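Local coordinates for histone-lysine N-methyltransferase family member SUVH9 (Arabidopsis thaliana, PDB 4NJ5), which acts in gene silencing and, lacking methyltransferase activity, may bind methylated DNA and recruit RNA polymerase V to chromatin during RNA-directed DNA methylation, at residues Cys302-Cys308 and Cys344-Cys350; Ile322-Tyr326 and Arg351-Thr355; Asn327-Ile331 and His382-Phe386; Leu30-Glu34 and Arg46-Lys50. All coordinates share one frame; numbering follows the deposited sequence.

How the interactions relate
Interaction 4 comes first along the chain, joining helix 8-35 to helix 46-60. Interactions 1, 2 and 3 follow, and their segments alternate along the chain between Cys302 and Phe386. Interaction 1 holds the zinc cluster; interaction 2 has its centre about 11 Å away, one of its segments, 351-355, continues directly from 344-350, and Arg351 and Arg353 reach back to carbonyls of the cluster loops. Interaction 3, about 9 Å from interaction 2 between centres, ties the pre-SET chain to a turn leading into SET strand 386-389. Met32 of helix 8-35 packs on Asp325, Tyr326 and Arg351, connecting interactions 4 and 2, about 17 Å apart between centres. The pre-SET chain thus joins zinc cluster, SET fold and N-terminal helix into one body.

Interaction 1 (Cys302-Cys308 and Cys344-Cys350); sequences CDCVNGC and CQCPPSC. With ZN (zinc ion), chain C; ZN (zinc ion), chain D; ZN (zinc ion), chain B.
Cys302 and Cys344 meet at a shared zinc ion (chain B), each through SG. Two hydrogen bonds add to this: Cys302 N donates to the thiolate Cys344 SG at 3.3 Å, and Gln345 N donates to Cys302 O at 2.9 Å, backbone to backbone. At the other end Cys308 N points nearly straight at Cys350 SG (3.3 Å, 163°), a thiolate bound to the zinc ion of chain C at 2.4 Å. Cys346 SG, between backbone N and carbonyl carbon (chi1 50°), binds the same ion. This is the triangular three-zinc cluster of the pre-SET domain. Cys302 SG bridges the ions of chains B and D, Cys308 SG those of chains C and D, and Cys340 those of chains B and C; Cys304 and Cys312 complete the chain D site, Cys314 the chain B site. Beside the cluster Gly307, at the end of a type I turn, brings its CA to 4.1 Å from Cys350 CB. Away from this dense metal centre the contact thins toward solvent. Gln345 extends along Asp303, where its OE1 rests 3.2 Å from Asp303 CB, Val305 turns outward, and a water bonded to Ser349 OG makes a weak link to Asn306 O.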
loop_
_atom_site.group_PDB
_atom_site.type_symbol
_atom_site.label_atom_id
_atom_site.label_comp_id
_atom_site.label_asym_id
_atom_site.label_seq_id
_atom_site.Cartn_x
_atom_site.Cartn_y
_atom_site.Cartn_z
ATOM N N CYS A 302 0.456 -15.796 -27.154
ATOM C CA CYS A 302 -0.640 -15.038 -27.739
ATOM C C CYS A 302 -0.120 -14.119 -28.844
ATOM O O CYS A 302 1.092 -13.941 -29.000
ATOM C CB CYS A 302 -1.393 -14.241 -26.672
ATOM S SG CYS A 302 -0.423 -12.936 -25.920
ATOM N N ASP A 303 -1.044 -13.539 -29.604
ATOM C CA ASP A 303 -0.699 -12.708 -30.754
ATOM C C ASP A 303 -1.143 -11.258 -30.571
ATOM O O ASP A 303 -1.549 -10.601 -31.531
ATOM C CB ASP A 303 -1.327 -13.291 -32.023
ATOM C CG ASP A 303 -2.839 -13.428 -31.920
ATOM O OD1 ASP A 303 -3.399 -13.141 -30.841
ATOM O OD2 ASP A 303 -3.471 -13.834 -32.917
ATOM N N CYS A 304 -1.061 -10.765 -29.338
ATOM C CA CYS A 304 -1.550 -9.428 -29.001
ATOM C C CYS A 304 -0.508 -8.349 -29.253
ATOM O O CYS A 304 0.041 -7.775 -28.315
ATOM C CB CYS A 304 -1.998 -9.379 -27.539
ATOM S SG CYS A 304 -3.310 -10.539 -27.158
ATOM N N VAL A 305 -0.268 -8.056 -30.527
ATOM C CA VAL A 305 0.807 -7.154 -30.934
ATOM C C VAL A 305 0.700 -5.735 -30.364
ATOM O O VAL A 305 1.656 -4.964 -30.440
ATOM C CB VAL A 305 0.919 -7.091 -32.464
ATOM C CG1 VAL A 305 1.195 -8.479 -33.021
ATOM C CG2 VAL A 305 -0.357 -6.520 -33.061
ATOM N N ASN A 306 -0.454 -5.395 -29.795
ATOM C CA ASN A 306 -0.618 -4.111 -29.114
ATOM C C ASN A 306 -0.810 -4.237 -27.607
ATOM O O ASN A 306 -1.255 -3.289 -26.952
ATOM C CB ASN A 306 -1.779 -3.317 -29.711
ATOM C CG ASN A 306 -1.349 -2.434 -30.858
ATOM O OD1 ASN A 306 -0.557 -1.510 -30.679
ATOM N ND2 ASN A 306 -1.878 -2.704 -32.044
ATOM N N GLY A 307 -0.472 -5.400 -27.059
ATOM C CA GLY A 307 -0.660 -5.658 -25.643
ATOM C C GLY A 307 -1.897 -6.500 -25.392
ATOM O O GLY A 307 -2.889 -6.379 -26.111
ATOM N N CYS A 308 -1.841 -7.362 -24.380
ATOM C CA CYS A 308 -2.983 -8.214 -24.063
ATOM C C CYS A 308 -4.184 -7.394 -23.624
ATOM O O CYS A 308 -4.085 -6.556 -22.734
ATOM C CB CYS A 308 -2.634 -9.240 -22.979
ATOM S SG CYS A 308 -1.588 -10.600 -23.541
ATOM N N CYS A 344 5.023 -15.156 -26.906
ATOM C CA CYS A 344 3.986 -14.149 -27.124
ATOM C C CYS A 344 4.489 -12.981 -27.969
ATOM O O CYS A 344 5.668 -12.627 -27.929
ATOM C CB CYS A 344 3.423 -13.650 -25.795
ATOM S SG CYS A 344 2.650 -14.952 -24.818
ATOM N N GLN A 345 3.582 -12.387 -28.736
ATOM C CA GLN A 345 3.939 -11.323 -29.665
ATOM C C GLN A 345 3.609 -9.943 -29.111
ATOM O O GLN A 345 3.780 -8.934 -29.794
ATOM C CB GLN A 345 3.253 -11.548 -31.011
ATOM C CG GLN A 345 3.755 -12.782 -31.739
ATOM C CD GLN A 345 2.902 -13.144 -32.937
ATOM O OE1 GLN A 345 1.747 -13.536 -32.790
ATOM N NE2 GLN A 345 3.470 -13.016 -34.131
ATOM N N CYS A 346 3.132 -9.902 -27.872
ATOM C CA CYS A 346 2.907 -8.632 -27.202
ATOM C C CYS A 346 4.246 -8.006 -26.822
ATOM O O CYS A 346 5.220 -8.719 -26.579
ATOM C CB CYS A 346 2.011 -8.814 -25.970
ATOM S SG CYS A 346 2.521 -10.134 -24.853
ATOM N N PRO A 347 4.303 -6.665 -26.797
ATOM C CA PRO A 347 5.504 -5.913 -26.418
ATOM C C PRO A 347 5.736 -5.966 -24.908
ATOM O O PRO A 347 4.875 -6.469 -24.188
ATOM C CB PRO A 347 5.160 -4.487 -26.858
ATOM C CG PRO A 347 3.681 -4.421 -26.760
ATOM C CD PRO A 347 3.199 -5.772 -27.195
ATOM N N PRO A 348 6.895 -5.477 -24.433
ATOM C CA PRO A 348 7.188 -5.421 -22.996
ATOM C C PRO A 348 6.158 -4.641 -22.179
ATOM O O PRO A 348 6.017 -4.894 -20.982
ATOM C CB PRO A 348 8.537 -4.706 -22.951
ATOM C CG PRO A 348 9.197 -5.116 -24.211
ATOM C CD PRO A 348 8.097 -5.190 -25.240
ATOM N N SER A 349 5.446 -3.715 -22.814
ATOM C CA SER A 349 4.476 -2.887 -22.103
ATOM C C SER A 349 3.162 -3.613 -21.807
ATOM O O SER A 349 2.288 -3.063 -21.138
ATOM C CB SER A 349 4.180 -1.612 -22.893
ATOM O OG SER A 349 3.386 -1.902 -24.030
ATOM N N CYS A 350 3.017 -4.835 -22.313
ATOM C CA CYS A 350 1.805 -5.617 -22.073
ATOM C C CYS A 350 1.517 -5.803 -20.581
ATOM O O CYS A 350 2.424 -6.061 -19.789
ATOM C CB CYS A 350 1.901 -6.985 -22.745
ATOM S SG CYS A 350 0.584 -8.110 -22.243
HETATM ZN ZN ZN C . 0.661 -10.153 -23.438
HETATM ZN ZN ZN D . -2.571 -11.696 -25.303
HETATM ZN ZN ZN B . 0.650 -13.803 -24.051
HETATM O O HOH W 1 0.930 -2.658 -24.444
#

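Interaction 2 (Ile322-Tyr326 and Arg351-Thr355); sequences IAYDY and RNRVT
Within the pre-SET region, where the chain leaves the zinc cluster, Arg351 reaches across to Ile322, Tyr324 and Tyr326. Its CG sits between the backbone N and the carbonyl carbon (chi1 72°), and from there the chain runs extended, laying CD over the centre of the Tyr326 ring, 3.6 Å from the centroid, as a CH-pi contact. The guanidinium is sandwiched: Tyr326 lies over one face and Ile322 over the other, with Ile322 CG1 3.4 Å from Arg351 NH2. NH1 donates to Tyr324 O at 2.8 Å with a bent N-H angle of 139°, and at 2.7 Å to a water that in turn donates to Ile322 O. NE and NH2 bond to the carbonyls of Cys308 and Gly309, so the whole head group is fixed against rotation and tied back to the cluster loop.

The Tyr324 ring is gripped likewise. Val354 CG2 stands 3.5 Å from its centroid over one face, Ala323 CB lies over the opposite face, and Asn352 OD1 approaches the edge. That oxygen accepts from a second water, which Ala323 N also reaches, while Asn352 ND2 donates to His338 O. Met32 of helix 8-35 packs on Tyr326 and Arg351, whereas Tyr324 and Thr355 rest on Val474 of strand 469-475 and Phe489 of strand 485-490.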
loop_
_atom_site.group_PDB
_atom_site.type_symbol
_atom_site.label_atom_id
_atom_site.label_comp_id
_atom_site.label_asym_id
_atom_site.label_seq_id
_atom_site.Cartn_x
_atom_site.Cartn_y
_atom_site.Cartn_z
ATOM N N ILE A 322 -7.017 -12.307 -17.157
ATOM C CA ILE A 322 -5.644 -11.844 -17.018
ATOM C C ILE A 322 -5.420 -11.372 -15.586
ATOM O O ILE A 322 -6.194 -10.578 -15.058
ATOM C CB ILE A 322 -5.343 -10.694 -17.992
ATOM C CG1 ILE A 322 -5.560 -11.143 -19.437
ATOM C CG2 ILE A 322 -3.917 -10.204 -17.813
ATOM C CD1 ILE A 322 -4.484 -12.072 -19.955
ATOM N N ALA A 323 -4.358 -11.870 -14.961
ATOM C CA ALA A 323 -4.107 -11.630 -13.540
ATOM C C ALA A 323 -4.042 -10.154 -13.135
ATOM O O ALA A 323 -4.404 -9.808 -12.014
ATOM C CB ALA A 323 -2.845 -12.351 -13.100
ATOM N N TYR A 324 -3.586 -9.288 -14.035
ATOM C CA TYR A 324 -3.300 -7.907 -13.656
ATOM C C TYR A 324 -4.123 -6.886 -14.426
ATOM O O TYR A 324 -4.550 -7.144 -15.552
ATOM C CB TYR A 324 -1.816 -7.595 -13.858
ATOM C CG TYR A 324 -0.889 -8.718 -13.469
ATOM C CD1 TYR A 324 -0.405 -8.831 -12.173
ATOM C CD2 TYR A 324 -0.489 -9.663 -14.401
ATOM C CE1 TYR A 324 0.451 -9.856 -11.818
ATOM C CE2 TYR A 324 0.365 -10.692 -14.057
ATOM C CZ TYR A 324 0.834 -10.784 -12.765
ATOM O OH TYR A 324 1.685 -11.812 -12.421
ATOM N N ASP A 325 -4.332 -5.722 -13.813
ATOM C CA ASP A 325 -4.954 -4.599 -14.508
ATOM C C ASP A 325 -3.908 -3.882 -15.363
ATOM O O ASP A 325 -2.780 -4.362 -15.493
ATOM C CB ASP A 325 -5.668 -3.638 -13.533
ATOM C CG ASP A 325 -4.717 -2.941 -12.551
ATOM O OD1 ASP A 325 -3.479 -3.032 -12.694
ATOM O OD2 ASP A 325 -5.230 -2.268 -11.629
ATOM N N TYR A 326 -4.269 -2.737 -15.933
ATOM C CA TYR A 326 -3.339 -2.013 -16.798
ATOM C C TYR A 326 -2.301 -1.191 -16.035
ATOM O O TYR A 326 -1.479 -0.508 -16.642
ATOM C CB TYR A 326 -4.096 -1.141 -17.806
ATOM C CG TYR A 326 -4.785 -1.953 -18.873
ATOM C CD1 TYR A 326 -4.129 -2.286 -20.056
ATOM C CD2 TYR A 326 -6.086 -2.408 -18.693
ATOM C CE1 TYR A 326 -4.754 -3.040 -21.034
ATOM C CE2 TYR A 326 -6.718 -3.162 -19.663
ATOM C CZ TYR A 326 -6.049 -3.474 -20.832
ATOM O OH TYR A 326 -6.682 -4.223 -21.797
ATOM N N ARG A 351 0.246 -5.682 -20.208
ATOM C CA ARG A 351 -0.157 -5.788 -18.805
ATOM C C ARG A 351 0.058 -7.184 -18.216
ATOM O O ARG A 351 -0.016 -7.366 -17.003
ATOM C CB ARG A 351 -1.620 -5.375 -18.628
ATOM C CG ARG A 351 -2.625 -6.381 -19.175
ATOM C CD ARG A 351 -4.050 -5.947 -18.871
ATOM N NE ARG A 351 -5.034 -6.718 -19.625
ATOM C CZ ARG A 351 -6.041 -7.389 -19.076
ATOM N NH1 ARG A 351 -6.205 -7.388 -17.762
ATOM N NH2 ARG A 351 -6.886 -8.064 -19.844
ATOM N N ASN A 352 0.318 -8.170 -19.066
ATOM C CA ASN A 352 0.522 -9.527 -18.578
ATOM C C ASN A 352 2.004 -9.888 -18.467
ATOM O O ASN A 352 2.390 -11.049 -18.621
ATOM C CB ASN A 352 -0.226 -10.541 -19.449
ATOM C CG ASN A 352 -0.484 -11.848 -18.723
ATOM O OD1 ASN A 352 -0.615 -11.873 -17.497
ATOM N ND2 ASN A 352 -0.541 -12.944 -19.474
ATOM N N ARG A 353 2.829 -8.881 -18.194
ATOM C CA ARG A 353 4.267 -9.086 -18.022
ATOM C C ARG A 353 4.779 -8.395 -16.759
ATOM O O ARG A 353 5.815 -7.743 -16.785
ATOM C CB ARG A 353 5.037 -8.571 -19.245
ATOM C CG ARG A 353 4.778 -9.333 -20.542
ATOM C CD ARG A 353 5.671 -8.814 -21.667
ATOM N NE ARG A 353 5.417 -9.467 -22.952
ATOM C CZ ARG A 353 6.020 -10.582 -23.360
ATOM N NH1 ARG A 353 6.906 -11.183 -22.579
ATOM N NH2 ARG A 353 5.735 -11.101 -24.548
ATOM N N VAL A 354 4.058 -8.548 -15.654
ATOM C CA VAL A 354 4.383 -7.831 -14.422
ATOM C C VAL A 354 5.633 -8.345 -13.699
ATOM O O VAL A 354 6.623 -7.622 -13.581
ATOM C CB VAL A 354 3.180 -7.807 -13.450
ATOM C CG1 VAL A 354 3.575 -7.184 -12.114
ATOM C CG2 VAL A 354 2.027 -7.043 -14.071
ATOM N N THR A 355 5.592 -9.587 -13.223
ATOM C CA THR A 355 6.649 -10.098 -12.346
ATOM C C THR A 355 7.989 -10.345 -13.046
ATOM O O THR A 355 9.034 -10.362 -12.393
ATOM C CB THR A 355 6.212 -11.377 -11.595
ATOM O OG1 THR A 355 6.051 -12.455 -12.524
ATOM C CG2 THR A 355 4.903 -11.143 -10.854
HETATM O O HOH W 2 -8.171 -8.921 -16.636
HETATM O O HOH W 3 -2.611 -13.338 -16.255
#

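Interaction 3 (Asn327-Ile331 and His382-Phe386); sequences NGTLI and HAGAF
Thr329 presents both of its branches to the turn His382-Ala385. OG1, beside the backbone N (chi1 -51°), meets the edge of the His382 imidazole near its plane and is hydrogen-bonded to NE2 at 3.2 Å; either atom could be the donor. The same rotation sets CG2 anti to the backbone N, against two carbonyls, 3.3 Å from Ala383 O and 3.6 Å from Gly384 O. The next residue adds the backbone link: Leu330 N donates to Gly384 O at 2.7 Å (157°), and Leu330 CB rests beside the same oxygen. Without the hydroxyl and methyl of Thr329, an alanine here is likely to leave the His382 ring freer to turn and the carbonyls of Ala383 and Gly384 less closely packed.

The turn itself explains the fit. It is a type II beta turn closed by Ala385 N to His382 O at 3.1 Å, with Gly384 in its third place at a positive phi of 86°. A side-chain carbon on Gly384 would collide with Thr329 CG2 and Leu330 O. Ala385 CB lies over one face of the His382 ring.

Further out, Asp325 OD1 accepts from Thr329 N, Trp424 NE1 donates to Leu330 O, and Gly384 and Ala385 make backbone bonds to Ala490 at the end of strand 485-490. Across these two segments the pre-SET chain is joined to the SET domain by one hydroxyl-imidazole bond and one backbone hydrogen bond; the first depends on the threonine and histidine side chains, whereas the second uses no side-chain atom but relies on Gly384 having none.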
loop_
_atom_site.group_PDB
_atom_site.type_symbol
_atom_site.label_atom_id
_atom_site.label_comp_id
_atom_site.label_asym_id
_atom_site.label_seq_id
_atom_site.Cartn_x
_atom_site.Cartn_y
_atom_site.Cartn_z
ATOM N N ASN A 327 -2.335 -1.265 -14.709
ATOM C CA ASN A 327 -1.369 -0.550 -13.884
ATOM C C ASN A 327 -0.370 -1.525 -13.261
ATOM O O ASN A 327 0.483 -1.137 -12.459
ATOM C CB ASN A 327 -2.087 0.255 -12.799
ATOM C CG ASN A 327 -1.236 1.383 -12.244
ATOM O OD1 ASN A 327 -0.387 1.938 -12.941
ATOM N ND2 ASN A 327 -1.465 1.730 -10.980
ATOM N N GLY A 328 -0.485 -2.794 -13.639
ATOM C CA GLY A 328 0.408 -3.832 -13.152
ATOM C C GLY A 328 -0.020 -4.413 -11.817
ATOM O O GLY A 328 0.746 -5.121 -11.164
ATOM N N THR A 329 -1.254 -4.119 -11.418
ATOM C CA THR A 329 -1.754 -4.490 -10.097
ATOM C C THR A 329 -2.536 -5.800 -10.130
ATOM O O THR A 329 -3.384 -6.004 -10.999
ATOM C CB THR A 329 -2.658 -3.375 -9.521
ATOM O OG1 THR A 329 -1.977 -2.116 -9.604
ATOM C CG2 THR A 329 -3.011 -3.655 -8.071
ATOM N N LEU A 330 -2.244 -6.688 -9.183
ATOM C CA LEU A 330 -2.985 -7.941 -9.064
ATOM C C LEU A 330 -4.455 -7.653 -8.772
ATOM O O LEU A 330 -4.773 -6.886 -7.864
ATOM C CB LEU A 330 -2.395 -8.830 -7.963
ATOM C CG LEU A 330 -3.066 -10.203 -7.810
ATOM C CD1 LEU A 330 -2.798 -11.071 -9.031
ATOM C CD2 LEU A 330 -2.619 -10.915 -6.539
ATOM N N ILE A 331 -5.347 -8.269 -9.544
ATOM C CA ILE A 331 -6.783 -8.074 -9.368
ATOM C C ILE A 331 -7.341 -8.977 -8.266
ATOM O O ILE A 331 -8.019 -8.507 -7.351
ATOM C CB ILE A 331 -7.549 -8.315 -10.685
ATOM C CG1 ILE A 331 -7.054 -7.358 -11.776
ATOM C CG2 ILE A 331 -9.048 -8.149 -10.468
ATOM C CD1 ILE A 331 -7.595 -7.659 -13.165
ATOM N N HIS A 382 1.379 -0.075 -2.848
ATOM C CA HIS A 382 -0.075 -0.110 -2.896
ATOM C C HIS A 382 -0.622 -1.534 -2.939
ATOM O O HIS A 382 0.091 -2.481 -3.279
ATOM C CB HIS A 382 -0.617 0.729 -4.055
ATOM C CG HIS A 382 -0.274 0.197 -5.411
ATOM N ND1 HIS A 382 0.841 0.607 -6.111
ATOM C CD2 HIS A 382 -0.916 -0.688 -6.211
ATOM C CE1 HIS A 382 0.878 -0.013 -7.279
ATOM N NE2 HIS A 382 -0.177 -0.803 -7.363
ATOM N N ALA A 383 -1.894 -1.665 -2.579
ATOM C CA ALA A 383 -2.560 -2.957 -2.496
ATOM C C ALA A 383 -2.557 -3.688 -3.831
ATOM O O ALA A 383 -2.985 -3.140 -4.844
ATOM C CB ALA A 383 -3.986 -2.776 -2.000
ATOM N N GLY A 384 -2.064 -4.923 -3.824
ATOM C CA GLY A 384 -2.058 -5.749 -5.018
ATOM C C GLY A 384 -0.857 -5.540 -5.921
ATOM O O GLY A 384 -0.747 -6.176 -6.970
ATOM N N ALA A 385 0.047 -4.650 -5.522
ATOM C CA ALA A 385 1.240 -4.369 -6.325
ATOM C C ALA A 385 2.319 -5.436 -6.150
ATOM O O ALA A 385 2.459 -6.020 -5.076
ATOM C CB ALA A 385 1.797 -2.998 -5.986
ATOM N N PHE A 386 3.082 -5.679 -7.213
ATOM C CA PHE A 386 4.185 -6.637 -7.177
ATOM C C PHE A 386 5.400 -6.029 -6.497
ATOM O O PHE A 386 5.810 -4.915 -6.816
ATOM C CB PHE A 386 4.549 -7.089 -8.592
ATOM C CG PHE A 386 5.845 -7.863 -8.676
ATOM C CD1 PHE A 386 5.967 -9.109 -8.085
ATOM C CD2 PHE A 386 6.932 -7.345 -9.365
ATOM C CE1 PHE A 386 7.157 -9.827 -8.171
ATOM C CE2 PHE A 386 8.121 -8.054 -9.458
ATOM C CZ PHE A 386 8.233 -9.299 -8.861
#

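Interaction 4 (Leu30-Glu34 and Arg46-Lys50); sequences LMMEE and RADGK
Met31 carries the apolar part of this contact between helices 8-35 and 46-60, whose local axes approach to 10.6 Å at 124°. The side chain is bent at chi2 and at chi3 (99°), which swings the terminal methyl onto the second helix. There Met31 CE lies 3.5 Å from Ala47 CA, and the aliphatic parts of two charged residues lie on it as well: Arg46 CD at 3.6 Å and Lys50 CB at 3.9 Å. The preceding residue, Leu30, touches Lys50 CG through its CB at 3.6 Å, so the lysine shaft is packed by Met31 and Leu30 before its amine is reached. Leu30 also reaches Lys53 and Met57.

The charged part is centred on Glu34. Its CG is anti to the backbone N (chi1 -167°) and the chain then bends, which turns the carboxylate toward the ends of Arg46 and Lys50. OE2 forms a salt bridge with Lys50 NZ at 3.5 Å and a long one with Arg46 NH1 at 3.6 Å. The oxygen lies well out of the guanidinium plane, so no N-H is aimed at it; the arginine is poorly ordered and its exact placing against Glu34 is doubtful. Replacing Glu34 with an alanine would probably leave the Lys50 amine and the Arg46 guanidinium without their shared carboxylate, two like charges no longer offset by it.

One negative charge shared by two cations beside a methionine methyl and lysine methylenes suggests that the apolar contacts give most of the fit, with the ion pairs probably adding a less directional attraction.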
loop_
_atom_site.group_PDB
_atom_site.type_symbol
_atom_site.label_atom_id
_atom_site.label_comp_id
_atom_site.label_asym_id
_atom_site.label_seq_id
_atom_site.Cartn_x
_atom_site.Cartn_y
_atom_site.Cartn_z
ATOM N N LEU A 30 -13.867 -0.496 -11.665
ATOM C CA LEU A 30 -14.344 0.623 -12.472
ATOM C C LEU A 30 -13.320 0.982 -13.544
ATOM O O LEU A 30 -13.676 1.302 -14.702
ATOM C CB LEU A 30 -14.606 1.834 -11.581
ATOM C CG LEU A 30 -15.747 1.634 -10.589
ATOM C CD1 LEU A 30 -15.889 2.831 -9.663
ATOM C CD2 LEU A 30 -17.048 1.379 -11.343
ATOM N N MET A 31 -12.047 0.910 -13.160
ATOM C CA MET A 31 -10.958 1.120 -14.110
ATOM C C MET A 31 -10.910 0.033 -15.194
ATOM O O MET A 31 -10.681 0.328 -16.366
ATOM C CB MET A 31 -9.612 1.242 -13.385
ATOM C CG MET A 31 -9.624 2.239 -12.235
ATOM S SD MET A 31 -8.120 3.203 -12.026
ATOM C CE MET A 31 -8.644 4.706 -12.838
ATOM N N MET A 32 -11.130 -1.222 -14.828
ATOM C CA MET A 32 -11.125 -2.276 -15.839
ATOM C C MET A 32 -12.309 -2.098 -16.787
ATOM O O MET A 32 -12.198 -2.327 -17.989
ATOM C CB MET A 32 -11.144 -3.665 -15.190
ATOM C CG MET A 32 -9.793 -4.110 -14.640
ATOM S SD MET A 32 -8.558 -4.274 -15.950
ATOM C CE MET A 32 -9.194 -5.698 -16.833
ATOM N N GLU A 33 -13.437 -1.658 -16.242
ATOM C CA GLU A 33 -14.642 -1.493 -17.045
ATOM C C GLU A 33 -14.474 -0.378 -18.062
ATOM O O GLU A 33 -14.827 -0.538 -19.234
ATOM C CB GLU A 33 -15.872 -1.251 -16.161
ATOM C CG GLU A 33 -16.368 -2.492 -15.415
ATOM C CD GLU A 33 -16.689 -3.664 -16.336
ATOM O OE1 GLU A 33 -17.866 -3.811 -16.735
ATOM O OE2 GLU A 33 -15.766 -4.448 -16.650
ATOM N N GLU A 34 -13.917 0.745 -17.623
ATOM C CA GLU A 34 -13.703 1.865 -18.537
ATOM C C GLU A 34 -12.593 1.580 -19.564
ATOM O O GLU A 34 -12.670 2.037 -20.702
ATOM C CB GLU A 34 -13.416 3.152 -17.757
ATOM C CG GLU A 34 -13.474 4.428 -18.582
ATOM C CD GLU A 34 -14.748 5.229 -18.347
ATOM O OE1 GLU A 34 -15.847 4.630 -18.317
ATOM O OE2 GLU A 34 -14.649 6.465 -18.196
ATOM N N ARG A 46 -8.354 9.801 -14.905
ATOM C CA ARG A 46 -9.438 8.860 -14.736
ATOM C C ARG A 46 -9.398 8.298 -13.316
ATOM O O ARG A 46 -10.425 7.894 -12.763
ATOM C CB ARG A 46 -9.240 7.755 -15.768
ATOM C CG ARG A 46 -10.115 6.535 -15.640
ATOM C CD ARG A 46 -9.333 5.380 -16.267
ATOM N NE ARG A 46 -9.868 5.012 -17.557
ATOM C CZ ARG A 46 -10.697 5.782 -18.254
ATOM N NH1 ARG A 46 -11.105 6.978 -17.810
ATOM N NH2 ARG A 46 -11.120 5.351 -19.411
ATOM N N ALA A 47 -8.200 8.285 -12.733
ATOM C CA ALA A 47 -7.988 7.809 -11.366
ATOM C C ALA A 47 -8.858 8.527 -10.329
ATOM O O ALA A 47 -9.535 7.879 -9.530
ATOM C CB ALA A 47 -6.508 7.905 -10.991
ATOM N N ASP A 48 -8.851 9.856 -10.348
ATOM C CA ASP A 48 -9.606 10.631 -9.368
ATOM C C ASP A 48 -11.120 10.451 -9.502
ATOM O O ASP A 48 -11.823 10.256 -8.506
ATOM C CB ASP A 48 -9.216 12.111 -9.450
ATOM C CG ASP A 48 -7.833 12.389 -8.881
ATOM O OD1 ASP A 48 -7.015 11.453 -8.814
ATOM O OD2 ASP A 48 -7.570 13.549 -8.497
ATOM N N GLY A 49 -11.608 10.504 -10.737
ATOM C CA GLY A 49 -13.016 10.306 -11.008
ATOM C C GLY A 49 -13.482 8.919 -10.601
ATOM O O GLY A 49 -14.562 8.761 -10.025
ATOM N N LYS A 50 -12.665 7.910 -10.893
ATOM C CA LYS A 50 -13.000 6.535 -10.533
ATOM C C LYS A 50 -12.950 6.328 -9.020
ATOM O O LYS A 50 -13.727 5.553 -8.460
ATOM C CB LYS A 50 -12.086 5.544 -11.255
ATOM C CG LYS A 50 -12.755 4.831 -12.422
ATOM C CD LYS A 50 -13.566 5.785 -13.280
ATOM C CE LYS A 50 -14.391 5.025 -14.307
ATOM N NZ LYS A 50 -15.509 5.840 -14.858
#